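Local coordinates for protein arginyl-trna synthetase (Thermus thermophilus, PDB 1IQ0) that probably attaches L-arginine to its cognate tRNA at the expense of ATP, acting as a monomeric aminoacyl-tRNA synthetase of class I, at residues V473-R485 against A578-M592. Numbering follows the deposited sequence.
Sequences VQYAHARAHSILR and ATGLDLLGIPAPEVM
Gln-474 and His-477, on helix 470-487 of the helical DALR anticodon-binding domain, hold the C-terminal tail of the chain against their helix. The tail leaves helix 562-583 through a Schellman motif at Gly-585, then runs along helix 470-487 as far as Glu-590 and turns back, so that the last residue, Met-592, returns to Gln-474 and Ala-478. Packing is tight at the buried end. Val-473 CG1 lies 3.5 Å from Leu-581 CD1, and the extended Gln-474 chain crosses Pro-589 at an angle, against its CD. The Gln-474 amide makes a nearly straight hydrogen bond: NE2 donates to Pro-587 O at 2.8 Å, with 167° at the hydrogen. The same nitrogen also bonds Met-436 O, so two carbonyls grip the buried amide and fix its rotation. With CG anti to the backbone N (chi1 171°), His-477 places its ring between Ala-578 and Ala-588; Ala-588 CB sits over the ring centre in a CH-pi contact, 3.7 Å from the centroid, while ND1 makes a weak hydrogen bond to Pro-589 O, which lies in the ring plane. Ala-478 CB touches Met-592 CG at 3.8 Å. The other end is looser and more open to solvent. There the exposed Glu-590 lays CG over one face of His-481, whose ND1 accepts from Arg-485 NH2. Val-591 CG2 lies over the rim of one face of the Arg-485 guanidinium, and Arg-485 NH2 also donates to Glu-590 O at 2.6 Å, approaching from above the carbonyl plane with a bent angle of 130° at the hydrogen.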
ATOM      1  N   VAL A 473      14.134  -9.301   7.798  1.00 22.48           N
ATOM      2  CA  VAL A 473      13.333  -8.746   8.884  1.00 20.67           C
ATOM      3  C   VAL A 473      12.629  -9.865   9.653  1.00 20.46           C
ATOM      4  O   VAL A 473      12.530  -9.818  10.885  1.00 21.90           O
ATOM      5  CB  VAL A 473      12.273  -7.748   8.356  1.00 22.60           C
ATOM      6  CG1 VAL A 473      11.506  -7.131   9.524  1.00 19.73           C
ATOM      7  CG2 VAL A 473      12.951  -6.663   7.517  1.00 19.37           C
ATOM      8  N   GLN A 474      12.144 -10.877   8.934  1.00 21.70           N
ATOM      9  CA  GLN A 474      11.469 -11.990   9.596  1.00 21.12           C
ATOM     10  C   GLN A 474      12.434 -12.707  10.546  1.00 22.16           C
ATOM     11  O   GLN A 474      12.063 -13.076  11.659  1.00 22.45           O
ATOM     12  CB  GLN A 474      10.926 -12.988   8.567  1.00 24.34           C
ATOM     13  CG  GLN A 474       9.758 -12.485   7.708  1.00 21.12           C
ATOM     14  CD  GLN A 474       9.287 -13.537   6.710  1.00 23.21           C
ATOM     15  OE1 GLN A 474      10.089 -14.099   5.962  1.00 24.78           O
ATOM     16  NE2 GLN A 474       7.986 -13.807   6.694  1.00 21.06           N
ATOM     17  N   TYR A 475      13.677 -12.887  10.107  1.00 22.38           N
ATOM     18  CA  TYR A 475      14.681 -13.568  10.921  1.00 24.18           C
ATOM     19  C   TYR A 475      14.986 -12.791  12.207  1.00 22.15           C
ATOM     20  O   TYR A 475      15.168 -13.381  13.270  1.00 20.34           O
ATOM     21  CB  TYR A 475      15.971 -13.767  10.122  1.00 38.39           C
ATOM     22  CG  TYR A 475      16.964 -14.655  10.831  1.00 48.33           C
ATOM     23  CD1 TYR A 475      16.716 -16.020  10.991  1.00 50.90           C
ATOM     24  CD2 TYR A 475      18.130 -14.127  11.386  1.00 53.23           C
ATOM     25  CE1 TYR A 475      17.602 -16.837  11.686  1.00 56.72           C
ATOM     26  CE2 TYR A 475      19.024 -14.936  12.087  1.00 58.76           C
ATOM     27  CZ  TYR A 475      18.754 -16.289  12.233  1.00 62.29           C
ATOM     28  OH  TYR A 475      19.628 -17.092  12.930  1.00 69.37           O
ATOM     29  N   ALA A 476      15.043 -11.469  12.105  1.00 22.47           N
ATOM     30  CA  ALA A 476      15.298 -10.634  13.272  1.00 20.74           C
ATOM     31  C   ALA A 476      14.150 -10.824  14.264  1.00 22.03           C
ATOM     32  O   ALA A 476      14.364 -10.854  15.477  1.00 20.07           O
ATOM     33  CB  ALA A 476      15.411  -9.162  12.855  1.00 16.83           C
ATOM     34  N   HIS A 477      12.930 -10.957  13.745  1.00 23.43           N
ATOM     35  CA  HIS A 477      11.774 -11.170  14.606  1.00 20.70           C
ATOM     36  C   HIS A 477      11.852 -12.529  15.295  1.00 23.56           C
ATOM     37  O   HIS A 477      11.590 -12.638  16.494  1.00 21.94           O
ATOM     38  CB  HIS A 477      10.464 -11.101  13.813  1.00 17.39           C
ATOM     39  CG  HIS A 477       9.265 -11.526  14.606  1.00 19.69           C
ATOM     40  ND1 HIS A 477       8.882 -12.844  14.726  1.00 21.39           N
ATOM     41  CD2 HIS A 477       8.405 -10.814  15.375  1.00 18.32           C
ATOM     42  CE1 HIS A 477       7.840 -12.928  15.534  1.00 23.02           C
ATOM     43  NE2 HIS A 477       7.530 -11.709  15.941  1.00 20.20           N
ATOM     44  N   ALA A 478      12.199 -13.562  14.530  1.00 16.51           N
ATOM     45  CA  ALA A 478      12.296 -14.911  15.079  1.00 19.81           C
ATOM     46  C   ALA A 478      13.418 -15.013  16.119  1.00 20.48           C
ATOM     47  O   ALA A 478      13.280 -15.703  17.121  1.00 23.49           O
ATOM     48  CB  ALA A 478      12.519 -15.933  13.946  1.00 17.66           C
ATOM     49  N   ARG A 479      14.524 -14.319  15.878  1.00 22.67           N
ATOM     50  CA  ARG A 479      15.647 -14.331  16.810  1.00 22.80           C
ATOM     51  C   ARG A 479      15.216 -13.702  18.140  1.00 22.36           C
ATOM     52  O   ARG A 479      15.462 -14.257  19.205  1.00 23.42           O
ATOM     53  CB  ARG A 479      16.824 -13.544  16.230  1.00 39.80           C
ATOM     54  CG  ARG A 479      18.112 -13.632  17.047  1.00 44.18           C
ATOM     55  CD  ARG A 479      19.096 -14.624  16.431  1.00 51.79           C
ATOM     56  NE  ARG A 479      20.316 -13.974  15.948  1.00 56.66           N
ATOM     57  CZ  ARG A 479      20.343 -12.991  15.052  1.00 60.30           C
ATOM     58  NH1 ARG A 479      19.211 -12.531  14.529  1.00 64.73           N
ATOM     59  NH2 ARG A 479      21.504 -12.466  14.674  1.00 56.37           N
ATOM     60  N   ALA A 480      14.575 -12.539  18.072  1.00 24.69           N
ATOM     61  CA  ALA A 480      14.119 -11.849  19.276  1.00 23.58           C
ATOM     62  C   ALA A 480      13.106 -12.711  20.021  1.00 25.40           C
ATOM     63  O   ALA A 480      13.167 -12.847  21.243  1.00 25.19           O
ATOM     64  CB  ALA A 480      13.489 -10.506  18.906  1.00 18.17           C
ATOM     65  N   HIS A 481      12.179 -13.299  19.277  1.00 24.79           N
ATOM     66  CA  HIS A 481      11.149 -14.144  19.867  1.00 21.42           C
ATOM     67  C   HIS A 481      11.722 -15.397  20.540  1.00 20.55           C
ATOM     68  O   HIS A 481      11.217 -15.825  21.580  1.00 21.83           O
ATOM     69  CB  HIS A 481      10.126 -14.553  18.797  1.00 23.86           C
ATOM     70  CG  HIS A 481       8.902 -15.212  19.353  1.00 28.50           C
ATOM     71  ND1 HIS A 481       8.864 -16.544  19.708  1.00 31.52           N
ATOM     72  CD2 HIS A 481       7.672 -14.714  19.635  1.00 29.49           C
ATOM     73  CE1 HIS A 481       7.667 -16.840  20.182  1.00 33.26           C
ATOM     74  NE2 HIS A 481       6.925 -15.747  20.150  1.00 33.85           N
ATOM     75  N   SER A 482      12.770 -15.981  19.958  1.00 19.46           N
ATOM     76  CA  SER A 482      13.364 -17.185  20.542  1.00 22.94           C
ATOM     77  C   SER A 482      13.924 -16.895  21.939  1.00 23.13           C
ATOM     78  O   SER A 482      13.875 -17.746  22.822  1.00 27.63           O
ATOM     79  CB  SER A 482      14.475 -17.739  19.639  1.00 29.50           C
ATOM     80  OG  SER A 482      15.622 -16.910  19.682  1.00 40.04           O
ATOM     81  N   ILE A 483      14.450 -15.690  22.132  1.00 23.02           N
ATOM     82  CA  ILE A 483      14.998 -15.279  23.426  1.00 21.77           C
ATOM     83  C   ILE A 483      13.880 -15.235  24.480  1.00 24.35           C
ATOM     84  O   ILE A 483      14.044 -15.723  25.600  1.00 24.16           O
ATOM     85  CB  ILE A 483      15.657 -13.875  23.332  1.00 23.07           C
ATOM     86  CG1 ILE A 483      16.826 -13.915  22.346  1.00 19.98           C
ATOM     87  CG2 ILE A 483      16.123 -13.414  24.718  1.00 23.34           C
ATOM     88  CD1 ILE A 483      17.440 -12.538  22.043  1.00 22.53           C
ATOM     89  N   LEU A 484      12.746 -14.649  24.112  1.00 26.76           N
ATOM     90  CA  LEU A 484      11.597 -14.549  25.010  1.00 27.47           C
ATOM     91  C   LEU A 484      11.069 -15.944  25.346  1.00 29.61           C
ATOM     92  O   LEU A 484      10.583 -16.201  26.445  1.00 27.61           O
ATOM     93  CB  LEU A 484      10.482 -13.739  24.345  1.00 23.58           C
ATOM     94  CG  LEU A 484      10.805 -12.333  23.823  1.00 24.42           C
ATOM     95  CD1 LEU A 484       9.556 -11.746  23.174  1.00 23.94           C
ATOM     96  CD2 LEU A 484      11.277 -11.442  24.959  1.00 25.41           C
ATOM     97  N   ARG A 485      11.168 -16.842  24.380  1.00 27.55           N
ATOM     98  CA  ARG A 485      10.700 -18.209  24.551  1.00 31.51           C
ATOM     99  C   ARG A 485      11.517 -18.891  25.655  1.00 31.62           C
ATOM    100  O   ARG A 485      10.967 -19.539  26.550  1.00 32.62           O
ATOM    101  CB  ARG A 485      10.867 -18.945  23.224  1.00 40.61           C
ATOM    102  CG  ARG A 485      10.083 -20.228  23.054  1.00 46.28           C
ATOM    103  CD  ARG A 485      10.350 -20.784  21.651  1.00 47.35           C
ATOM    104  NE  ARG A 485      10.102 -19.774  20.619  1.00 50.53           N
ATOM    105  CZ  ARG A 485      10.893 -19.547  19.571  1.00 47.35           C
ATOM    106  NH1 ARG A 485      12.000 -20.259  19.395  1.00 42.99           N
ATOM    107  NH2 ARG A 485      10.583 -18.600  18.695  1.00 43.08           N
ATOM    108  N   ALA A 578       6.793  -7.557  14.359  1.00 19.32           N
ATOM    109  CA  ALA A 578       5.622  -8.372  14.020  1.00 20.95           C
ATOM    110  C   ALA A 578       4.497  -7.491  13.482  1.00 21.83           C
ATOM    111  O   ALA A 578       3.881  -7.808  12.469  1.00 23.01           O
ATOM    112  CB  ALA A 578       5.127  -9.154  15.255  1.00 14.86           C
ATOM    113  N   THR A 579       4.236  -6.386  14.174  1.00 19.11           N
ATOM    114  CA  THR A 579       3.195  -5.448  13.769  1.00 20.28           C
ATOM    115  C   THR A 579       3.550  -4.796  12.432  1.00 20.85           C
ATOM    116  O   THR A 579       2.727  -4.753  11.520  1.00 22.10           O
ATOM    117  CB  THR A 579       2.995  -4.366  14.851  1.00 22.51           C
ATOM    118  OG1 THR A 579       2.474  -4.988  16.032  1.00 20.67           O
ATOM    119  CG2 THR A 579       2.015  -3.281  14.378  1.00 21.24           C
ATOM    120  N   GLY A 580       4.781  -4.300  12.318  1.00 21.65           N
ATOM    121  CA  GLY A 580       5.218  -3.679  11.077  1.00 21.67           C
ATOM    122  C   GLY A 580       5.108  -4.635   9.897  1.00 21.70           C
ATOM    123  O   GLY A 580       4.566  -4.288   8.851  1.00 21.24           O
ATOM    124  N   LEU A 581       5.620  -5.846  10.065  1.00 25.91           N
ATOM    125  CA  LEU A 581       5.574  -6.858   9.013  1.00 27.57           C
ATOM    126  C   LEU A 581       4.138  -7.112   8.555  1.00 27.96           C
ATOM    127  O   LEU A 581       3.857  -7.210   7.361  1.00 28.37           O
ATOM    128  CB  LEU A 581       6.196  -8.157   9.529  1.00 21.23           C
ATOM    129  CG  LEU A 581       7.535  -8.639   8.949  1.00 25.17           C
ATOM    130  CD1 LEU A 581       8.266  -7.540   8.201  1.00 18.07           C
ATOM    131  CD2 LEU A 581       8.372  -9.190  10.084  1.00 20.99           C
ATOM    132  N   ASP A 582       3.234  -7.209   9.521  1.00 21.87           N
ATOM    133  CA  ASP A 582       1.830  -7.452   9.247  1.00 22.44           C
ATOM    134  C   ASP A 582       1.200  -6.361   8.378  1.00 24.24           C
ATOM    135  O   ASP A 582       0.351  -6.647   7.535  1.00 23.60           O
ATOM    136  CB  ASP A 582       1.056  -7.565  10.561  1.00 22.41           C
ATOM    137  CG  ASP A 582      -0.417  -7.847  10.338  1.00 28.11           C
ATOM    138  OD1 ASP A 582      -0.740  -8.975   9.908  1.00 32.00           O
ATOM    139  OD2 ASP A 582      -1.248  -6.940  10.586  1.00 26.84           O
ATOM    140  N   LEU A 583       1.616  -5.116   8.582  1.00 19.19           N
ATOM    141  CA  LEU A 583       1.064  -4.009   7.809  1.00 18.45           C
ATOM    142  C   LEU A 583       1.501  -4.064   6.343  1.00 20.59           C
ATOM    143  O   LEU A 583       0.944  -3.372   5.498  1.00 26.24           O
ATOM    144  CB  LEU A 583       1.470  -2.673   8.437  1.00 15.79           C
ATOM    145  CG  LEU A 583       0.969  -2.434   9.864  1.00 15.90           C
ATOM    146  CD1 LEU A 583       1.418  -1.048  10.346  1.00 16.85           C
ATOM    147  CD2 LEU A 583      -0.556  -2.550   9.898  1.00 15.78           C
ATOM    148  N   LEU A 584       2.499  -4.889   6.051  1.00 20.95           N
ATOM    149  CA  LEU A 584       2.992  -5.058   4.688  1.00 19.87           C
ATOM    150  C   LEU A 584       2.543  -6.440   4.205  1.00 17.69           C
ATOM    151  O   LEU A 584       3.040  -6.961   3.208  1.00 18.92           O
ATOM    152  CB  LEU A 584       4.523  -4.963   4.654  1.00 19.44           C
ATOM    153  CG  LEU A 584       5.179  -3.707   5.255  1.00 22.61           C
ATOM    154  CD1 LEU A 584       6.686  -3.807   5.038  1.00 18.30           C
ATOM    155  CD2 LEU A 584       4.638  -2.424   4.610  1.00 17.67           C
ATOM    156  N   GLY A 585       1.603  -7.028   4.937  1.00 14.78           N
ATOM    157  CA  GLY A 585       1.077  -8.336   4.576  1.00 17.89           C
ATOM    158  C   GLY A 585       2.059  -9.483   4.745  1.00 22.17           C
ATOM    159  O   GLY A 585       1.886 -10.547   4.153  1.00 19.60           O
ATOM    160  N   ILE A 586       3.080  -9.280   5.569  1.00 21.87           N
ATOM    161  CA  ILE A 586       4.095 -10.301   5.779  1.00 20.72           C
ATOM    162  C   ILE A 586       3.962 -11.011   7.130  1.00 20.84           C
ATOM    163  O   ILE A 586       3.884 -10.371   8.174  1.00 22.11           O
ATOM    164  CB  ILE A 586       5.502  -9.669   5.665  1.00 22.88           C
ATOM    165  CG1 ILE A 586       5.664  -9.051   4.271  1.00 18.43           C
ATOM    166  CG2 ILE A 586       6.579 -10.716   5.934  1.00 23.45           C
ATOM    167  CD1 ILE A 586       6.853  -8.139   4.132  1.00 16.82           C
ATOM    168  N   PRO A 587       3.908 -12.352   7.122  1.00 23.42           N
ATOM    169  CA  PRO A 587       3.790 -13.087   8.383  1.00 22.71           C
ATOM    170  C   PRO A 587       5.115 -13.057   9.162  1.00 21.68           C
ATOM    171  O   PRO A 587       6.180 -12.839   8.581  1.00 20.99           O
ATOM    172  CB  PRO A 587       3.389 -14.487   7.926  1.00 29.80           C
ATOM    173  CG  PRO A 587       4.045 -14.599   6.582  1.00 29.38           C
ATOM    174  CD  PRO A 587       3.764 -13.256   5.968  1.00 31.12           C
ATOM    175  N   ALA A 588       5.042 -13.263  10.474  1.00 28.25           N
ATOM    176  CA  ALA A 588       6.229 -13.224  11.324  1.00 30.58           C
ATOM    177  C   ALA A 588       6.520 -14.563  11.989  1.00 33.76           C
ATOM    178  O   ALA A 588       6.063 -14.821  13.096  1.00 34.55           O
ATOM    179  CB  ALA A 588       6.062 -12.150  12.385  1.00 24.67           C
ATOM    180  N   PRO A 589       7.299 -15.427  11.319  1.00 34.53           N
ATOM    181  CA  PRO A 589       7.668 -16.753  11.829  1.00 37.32           C
ATOM    182  C   PRO A 589       8.357 -16.661  13.189  1.00 40.65           C
ATOM    183  O   PRO A 589       9.265 -15.850  13.373  1.00 41.55           O
ATOM    184  CB  PRO A 589       8.613 -17.287  10.753  1.00 42.37           C
ATOM    185  CG  PRO A 589       8.180 -16.572   9.517  1.00 41.70           C
ATOM    186  CD  PRO A 589       7.935 -15.177  10.014  1.00 40.40           C
ATOM    187  N   GLU A 590       7.923 -17.484  14.138  1.00 50.24           N
ATOM    188  CA  GLU A 590       8.524 -17.486  15.469  1.00 51.34           C
ATOM    189  C   GLU A 590       9.788 -18.336  15.457  1.00 50.81           C
ATOM    190  O   GLU A 590      10.763 -18.029  16.145  1.00 50.85           O
ATOM    191  CB  GLU A 590       7.554 -18.057  16.506  1.00 46.76           C
ATOM    192  CG  GLU A 590       6.216 -17.345  16.588  1.00 51.43           C
ATOM    193  CD  GLU A 590       5.372 -17.832  17.752  1.00 54.84           C
ATOM    194  OE1 GLU A 590       5.415 -19.042  18.052  1.00 57.68           O
ATOM    195  OE2 GLU A 590       4.658 -17.008  18.362  1.00 57.72           O
ATOM    196  N   VAL A 591       9.762 -19.404  14.665  1.00 44.63           N
ATOM    197  CA  VAL A 591      10.896 -20.313  14.564  1.00 44.19           C
ATOM    198  C   VAL A 591      11.502 -20.328  13.161  1.00 45.96           C
ATOM    199  O   VAL A 591      10.808 -20.590  12.178  1.00 44.83           O
ATOM    200  CB  VAL A 591      10.476 -21.753  14.934  1.00 46.53           C
ATOM    201  CG1 VAL A 591      11.698 -22.669  14.943  1.00 46.01           C
ATOM    202  CG2 VAL A 591       9.782 -21.759  16.287  1.00 41.62           C
ATOM    203  N   MET A 592      12.802 -20.059  13.076  1.00 44.38           N
ATOM    204  CA  MET A 592      13.501 -20.044  11.793  1.00 49.65           C
ATOM    205  C   MET A 592      14.933 -20.542  11.943  1.00 52.06           C
ATOM    206  O   MET A 592      15.658 -20.107  12.837  1.00 55.24           O
ATOM    207  CB  MET A 592      13.510 -18.626  11.210  1.00 45.15           C
ATOM    208  CG  MET A 592      12.120 -18.083  10.889  1.00 46.10           C
ATOM    209  SD  MET A 592      12.148 -16.410  10.223  1.00 44.10           S
ATOM    210  CE  MET A 592      12.447 -16.747   8.493  1.00 45.25           C
TER